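Local coordinates for protein globin (Chloroflexus aurantiacus, PDB 5D1V) that binds heme as a group II truncated hemoglobin of a thermophilic phototrophic bacterium and probably binds and carries oxygen at the heme iron, at residues E46-R49 / L50-Q54; P59-Y62 / S63-R66. All coordinates share one frame; numbering follows the deposited sequence.

Contact 1: residues E46-R49 / L50-Q54. With HEM (protoporphyrin IX containing Fe), chain C.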
# COMPACT_ATOMS: atom_id res chain seq x y z
N GLU A 46 0.05 -25.29 1.65
CA GLU A 46 1.29 -25.95 1.24
C GLU A 46 1.50 -25.77 -0.26
O GLU A 46 2.63 -25.52 -0.70
CB GLU A 46 1.30 -27.44 1.60
CG GLU A 46 2.57 -28.12 1.07
CD GLU A 46 2.77 -29.54 1.54
OE1 GLU A 46 1.77 -30.24 1.78
OE2 GLU A 46 3.95 -29.95 1.66
N HIS A 47 0.42 -25.86 -1.04
CA HIS A 47 0.53 -25.71 -2.49
C HIS A 47 1.00 -24.31 -2.81
O HIS A 47 1.86 -24.13 -3.68
CB HIS A 47 -0.81 -26.01 -3.19
CG HIS A 47 -1.20 -27.44 -3.12
ND1 HIS A 47 -2.51 -27.87 -3.19
CD2 HIS A 47 -0.45 -28.56 -2.96
CE1 HIS A 47 -2.55 -29.18 -3.08
NE2 HIS A 47 -1.31 -29.62 -2.95
N GLN A 48 0.48 -23.31 -2.11
CA GLN A 48 0.90 -21.96 -2.41
C GLN A 48 2.39 -21.76 -2.05
O GLN A 48 3.14 -21.15 -2.83
CB GLN A 48 0.07 -20.94 -1.68
CG GLN A 48 0.38 -19.53 -2.21
CD GLN A 48 -0.15 -18.46 -1.34
OE1 GLN A 48 0.08 -18.47 -0.14
NE2 GLN A 48 -0.87 -17.51 -1.94
N ARG A 49 2.81 -22.25 -0.89
CA ARG A 49 4.22 -22.17 -0.49
C ARG A 49 5.12 -22.82 -1.55
O ARG A 49 6.10 -22.21 -1.97
CB ARG A 49 4.48 -22.82 0.86
CG ARG A 49 5.96 -22.73 1.29
CD ARG A 49 6.22 -23.35 2.63
NE ARG A 49 5.54 -24.63 2.80
CZ ARG A 49 6.06 -25.82 2.54
NH1 ARG A 49 7.32 -25.96 2.11
NH2 ARG A 49 5.31 -26.89 2.73
N LEU A 50 4.77 -24.04 -1.99
CA LEU A 50 5.61 -24.75 -2.95
C LEU A 50 5.67 -23.99 -4.28
O LEU A 50 6.72 -23.93 -4.92
CB LEU A 50 5.10 -26.16 -3.17
CG LEU A 50 5.15 -27.03 -1.91
CD1 LEU A 50 4.54 -28.40 -2.20
CD2 LEU A 50 6.55 -27.19 -1.34
N PHE A 51 4.55 -23.40 -4.68
CA PHE A 51 4.54 -22.61 -5.90
C PHE A 51 5.50 -21.44 -5.80
O PHE A 51 6.31 -21.22 -6.70
CB PHE A 51 3.16 -22.05 -6.23
CG PHE A 51 3.23 -21.03 -7.33
CD1 PHE A 51 3.52 -21.43 -8.63
CD2 PHE A 51 3.14 -19.68 -7.05
CE1 PHE A 51 3.65 -20.49 -9.65
CE2 PHE A 51 3.27 -18.73 -8.05
CZ PHE A 51 3.53 -19.13 -9.36
N LEU A 52 5.41 -20.67 -4.71
CA LEU A 52 6.28 -19.52 -4.57
C LEU A 52 7.74 -19.95 -4.57
O LEU A 52 8.59 -19.33 -5.23
CB LEU A 52 5.95 -18.75 -3.29
CG LEU A 52 4.55 -18.13 -3.29
CD1 LEU A 52 4.21 -17.58 -1.89
CD2 LEU A 52 4.42 -17.04 -4.35
N MET A 53 8.03 -21.02 -3.85
CA MET A 53 9.39 -21.54 -3.79
C MET A 53 9.92 -21.84 -5.19
O MET A 53 11.05 -21.48 -5.55
CB MET A 53 9.45 -22.81 -2.93
CG MET A 53 9.25 -22.52 -1.45
SD MET A 53 9.00 -24.02 -0.48
CE MET A 53 10.48 -24.92 -0.89
N GLN A 54 9.10 -22.50 -5.98
CA GLN A 54 9.47 -22.88 -7.34
C GLN A 54 9.60 -21.68 -8.26
O GLN A 54 10.57 -21.57 -9.01
CB GLN A 54 8.44 -23.83 -7.91
CG GLN A 54 8.72 -24.28 -9.34
CD GLN A 54 7.70 -25.29 -9.81
OE1 GLN A 54 7.70 -26.44 -9.37
NE2 GLN A 54 6.79 -24.85 -10.68
CHA HEM C . -4.94 -21.04 -4.71
CHB HEM C . -1.23 -18.21 -6.05
CHC HEM C . -4.27 -14.41 -6.34
CHD HEM C . -7.54 -17.05 -3.91
C1A HEM C . -3.69 -20.62 -5.09
C2A HEM C . -2.55 -21.48 -5.35
C3A HEM C . -1.53 -20.70 -5.73
C4A HEM C . -2.00 -19.31 -5.72
CMA HEM C . -0.06 -21.06 -6.12
CAA HEM C . -2.57 -23.02 -5.22
CBA HEM C . -2.68 -23.58 -6.64
CGA HEM C . -2.89 -25.08 -6.56
O1A HEM C . -3.98 -25.52 -6.11
O2A HEM C . -1.99 -25.85 -6.95
C1B HEM C . -1.73 -16.94 -6.27
C2B HEM C . -1.00 -15.80 -6.78
C3B HEM C . -1.87 -14.77 -6.86
C4B HEM C . -3.14 -15.20 -6.39
CMB HEM C . 0.51 -15.82 -7.14
CAB HEM C . -1.67 -13.31 -7.32
CBB HEM C . -0.43 -12.82 -7.41
C1C HEM C . -5.43 -14.77 -5.69
C2C HEM C . -6.57 -13.91 -5.43
C3C HEM C . -7.47 -14.68 -4.76
C4C HEM C . -6.91 -16.00 -4.55
CMC HEM C . -6.68 -12.43 -5.90
CAC HEM C . -8.82 -14.26 -4.19
CBC HEM C . -8.92 -12.98 -3.86
C1D HEM C . -7.16 -18.37 -3.97
C2D HEM C . -7.94 -19.52 -3.51
C3D HEM C . -7.21 -20.63 -3.75
C4D HEM C . -5.96 -20.20 -4.35
CMD HEM C . -9.34 -19.44 -2.89
CAD HEM C . -7.59 -22.09 -3.45
CBD HEM C . -6.97 -22.45 -2.11
CGD HEM C . -7.25 -23.88 -1.74
O1D HEM C . -7.06 -24.21 -0.54
O2D HEM C . -7.66 -24.67 -2.63
NA HEM C . -3.32 -19.31 -5.35
NB HEM C . -3.03 -16.54 -6.05
NC HEM C . -5.69 -16.02 -5.17
ND HEM C . -5.98 -18.84 -4.47
FE HEM C . -4.52 -17.65 -5.22
O HOH W 1 -3.82 -17.37 -3.19

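Contact 2: residues P59-Y62 / S63-R66. With HEM (protoporphyrin IX containing Fe), chain C.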
# COMPACT_ATOMS: atom_id res chain seq x y z
N PRO A 59 13.18 -25.37 -5.25
CA PRO A 59 12.80 -26.72 -5.66
C PRO A 59 11.58 -26.76 -6.57
O PRO A 59 10.70 -25.89 -6.45
CB PRO A 59 12.48 -27.43 -4.34
CG PRO A 59 13.23 -26.68 -3.29
CD PRO A 59 13.23 -25.24 -3.77
N ARG A 60 11.52 -27.78 -7.43
CA ARG A 60 10.41 -27.98 -8.36
C ARG A 60 9.36 -28.90 -7.78
O ARG A 60 8.65 -29.59 -8.51
CB ARG A 60 10.89 -28.61 -9.66
CG ARG A 60 12.13 -28.01 -10.27
CD ARG A 60 11.85 -26.72 -10.93
NE ARG A 60 10.74 -26.81 -11.88
CZ ARG A 60 10.24 -25.77 -12.52
NH1 ARG A 60 10.76 -24.56 -12.35
NH2 ARG A 60 9.21 -25.93 -13.34
N THR A 61 9.27 -28.91 -6.45
CA THR A 61 8.32 -29.79 -5.78
C THR A 61 6.87 -29.49 -6.20
O THR A 61 6.04 -30.39 -6.37
CB THR A 61 8.48 -29.66 -4.25
OG1 THR A 61 9.87 -29.79 -3.92
CG2 THR A 61 7.72 -30.73 -3.52
N TYR A 62 6.57 -28.21 -6.40
CA TYR A 62 5.24 -27.84 -6.82
C TYR A 62 4.82 -28.62 -8.08
O TYR A 62 3.75 -29.24 -8.12
CB TYR A 62 5.12 -26.33 -7.09
CG TYR A 62 3.72 -25.98 -7.54
CD1 TYR A 62 2.70 -25.76 -6.62
CD2 TYR A 62 3.42 -25.92 -8.88
CE1 TYR A 62 1.43 -25.48 -7.05
CE2 TYR A 62 2.16 -25.63 -9.32
CZ TYR A 62 1.16 -25.42 -8.41
OH TYR A 62 -0.11 -25.15 -8.88
N SER A 63 5.66 -28.54 -9.11
CA SER A 63 5.39 -29.20 -10.38
C SER A 63 5.24 -30.72 -10.22
O SER A 63 4.44 -31.34 -10.93
CB SER A 63 6.50 -28.90 -11.40
OG SER A 63 7.68 -29.64 -11.12
N GLU A 64 6.02 -31.31 -9.32
CA GLU A 64 5.95 -32.74 -9.09
C GLU A 64 4.60 -33.12 -8.50
O GLU A 64 4.09 -34.22 -8.75
CB GLU A 64 7.09 -33.17 -8.16
CG GLU A 64 8.44 -33.15 -8.85
CD GLU A 64 9.61 -33.10 -7.88
OE1 GLU A 64 9.38 -33.31 -6.67
OE2 GLU A 64 10.74 -32.85 -8.34
N ARG A 65 4.00 -32.20 -7.74
CA ARG A 65 2.73 -32.48 -7.05
C ARG A 65 1.52 -31.99 -7.82
O ARG A 65 0.45 -32.60 -7.75
CB ARG A 65 2.71 -31.84 -5.65
CG ARG A 65 3.60 -32.47 -4.66
CD ARG A 65 2.93 -32.57 -3.27
NE ARG A 65 3.85 -32.26 -2.19
CZ ARG A 65 4.92 -32.98 -1.87
NH1 ARG A 65 5.22 -34.08 -2.55
NH2 ARG A 65 5.69 -32.60 -0.87
N ARG A 66 1.67 -30.88 -8.54
CA ARG A 66 0.54 -30.20 -9.13
C ARG A 66 0.62 -29.97 -10.64
O ARG A 66 -0.35 -29.50 -11.23
CB ARG A 66 0.36 -28.84 -8.45
CG ARG A 66 0.16 -28.92 -6.95
CD ARG A 66 -1.12 -29.57 -6.56
NE ARG A 66 -2.28 -28.68 -6.70
CZ ARG A 66 -3.54 -29.07 -6.59
NH1 ARG A 66 -3.85 -30.36 -6.35
NH2 ARG A 66 -4.51 -28.18 -6.73
CHA HEM C . -4.94 -21.04 -4.71
CHB HEM C . -1.23 -18.21 -6.05
CHC HEM C . -4.27 -14.41 -6.34
CHD HEM C . -7.54 -17.05 -3.91
C1A HEM C . -3.69 -20.62 -5.09
C2A HEM C . -2.55 -21.48 -5.35
C3A HEM C . -1.53 -20.70 -5.73
C4A HEM C . -2.00 -19.31 -5.72
CMA HEM C . -0.06 -21.06 -6.12
CAA HEM C . -2.57 -23.02 -5.22
CBA HEM C . -2.68 -23.58 -6.64
CGA HEM C . -2.89 -25.08 -6.56
O1A HEM C . -3.98 -25.52 -6.11
O2A HEM C . -1.99 -25.85 -6.95
C1B HEM C . -1.73 -16.94 -6.27
C2B HEM C . -1.00 -15.80 -6.78
C3B HEM C . -1.87 -14.77 -6.86
C4B HEM C . -3.14 -15.20 -6.39
CMB HEM C . 0.51 -15.82 -7.14
CAB HEM C . -1.67 -13.31 -7.32
CBB HEM C . -0.43 -12.82 -7.41
C1C HEM C . -5.43 -14.77 -5.69
C2C HEM C . -6.57 -13.91 -5.43
C3C HEM C . -7.47 -14.68 -4.76
C4C HEM C . -6.91 -16.00 -4.55
CMC HEM C . -6.68 -12.43 -5.90
CAC HEM C . -8.82 -14.26 -4.19
CBC HEM C . -8.92 -12.98 -3.86
C1D HEM C . -7.16 -18.37 -3.97
C2D HEM C . -7.94 -19.52 -3.51
C3D HEM C . -7.21 -20.63 -3.75
C4D HEM C . -5.96 -20.20 -4.35
CMD HEM C . -9.34 -19.44 -2.89
CAD HEM C . -7.59 -22.09 -3.45
CBD HEM C . -6.97 -22.45 -2.11
CGD HEM C . -7.25 -23.88 -1.74
O1D HEM C . -7.06 -24.21 -0.54
O2D HEM C . -7.66 -24.67 -2.63
NA HEM C . -3.32 -19.31 -5.35
NB HEM C . -3.03 -16.54 -6.05
NC HEM C . -5.69 -16.02 -5.17
ND HEM C . -5.98 -18.84 -4.47
FE HEM C . -4.52 -17.65 -5.22
O HOH W 2 8.97 -28.64 -13.31
O HOH W 3 11.29 -31.95 -4.26
O HOH W 1 -3.82 -17.37 -3.19

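Contact 1: residues E46-R49 / L50-Q54
With CG anti to the backbone N (chi1 -179°) and a bend at chi3, Arg49 runs up beside Met53, whose CG lies next to its own N; the two chains lie side by side and bring Arg49 NH1 3.6 Å from Met53 SD. This is the i to i+4 pairing of an alpha helix, here within helix 42-55 of a truncated globin fold, where one flank borders the heme. Sulfur is soft and polarisable, which suits it to lie near the guanidinium, while NH1 also rests 3.7 Å from Leu50 CD2. Arg49 NH2 meets Glu46 OE2 in a salt bridge one turn back, stretched to 3.5 Å, and Leu50 tucks its CD1 against the aliphatic CG of Glu46 at 3.8 Å. Glu46 thus lends the leucine a methylene, and the two partly exposed residues carry their charged ends together. The amides of Leu50, Phe51, Leu52 and Met53 donate to the carbonyls of Glu46, His47, Gln48 and Arg49 respectively. On the heme flank, Gln48 and Phe51 border the porphyrin near pyrrole A; the apolar Phe51 suits a buried place against the methyl CMA, which lies oblique to its ring. Gln48 also packs on Phe23 and Tyr24 of helix 13-28. His47, predicted to be a distal heme residue, sits at the propionate edge instead: its ND1 is 4.0 Å from HEM O1A. The tightest touch on the porphyrin is Phe51 CB to HEM CMA, 3.4 Å.

Contact 2: residues P59-Y62 / S63-R66
Tyr62 lays one face of its ring under Arg66, whose CB stands 3.8 Å from the ring centroid in a CH-pi contact, 22° off the normal. The pair are i and i+4 neighbours on the short helix 61-66 of the truncated globin, and together they clamp one heme propionate. Tyr62 OH donates to HEM O2A at 2.8 Å, and Arg66 NE reaches the same oxygen at 2.9 Å in a nearly straight bond. Arg66 NH2 completes a two-pronged grip by donating to HEM O1A. Ring and guanidinium planes stand 79° apart, so the two are not stacked; the arginine meets the ring with its CB and CG, while O2A lies at the guanidinium edge. Arginine suits this place because two parallel N-H groups match both carboxylate oxygens, while the rigid phenol adds a third donor; this cluster probably stabilises the carboxylate as an anion. Arg66 gets there by folding at chi2 and chi3, after its CB and CG have crossed the ring. At the helix start Arg60 holds the N-cap position, and its carbonyl accepts from both Glu64 N and the hydroxyl of Ser63, a residue small enough to turn back on the chain. A water joins that hydroxyl to Arg60 NH2. On the outer side Thr61 and Arg65 run alongside each other, the methyl lying over one guanidinium face. At the other end the Arg66 carbonyl accepts from Arg74, while the Tyr62 carbonyl takes two amides, the shorter bond coming from Arg66 N at 2.7 Å.

Contact 1 and contact 2 follow one another along the chain, the first on helix 42-55 and the second on helix 61-66 with its preceding turn, their centres 8 Å apart on the same side of the molecule. Contact 1 is buried nearer the chain centre, against the porphyrin, whereas contact 2 lies toward the surface at the propionate end. They meet through Gln54, whose OE1 probably accepts a hydrogen bond from Ser63 N at 2.9 Å, a donor near the helix start. Leu50 packs on Tyr62, and His47 on Arg66. Helix 42-55 thus lines the heme pocket with His47, Gln48 and Phe51, while Tyr62 and Arg66 of helix 61-66 hydrogen-bond the propionate.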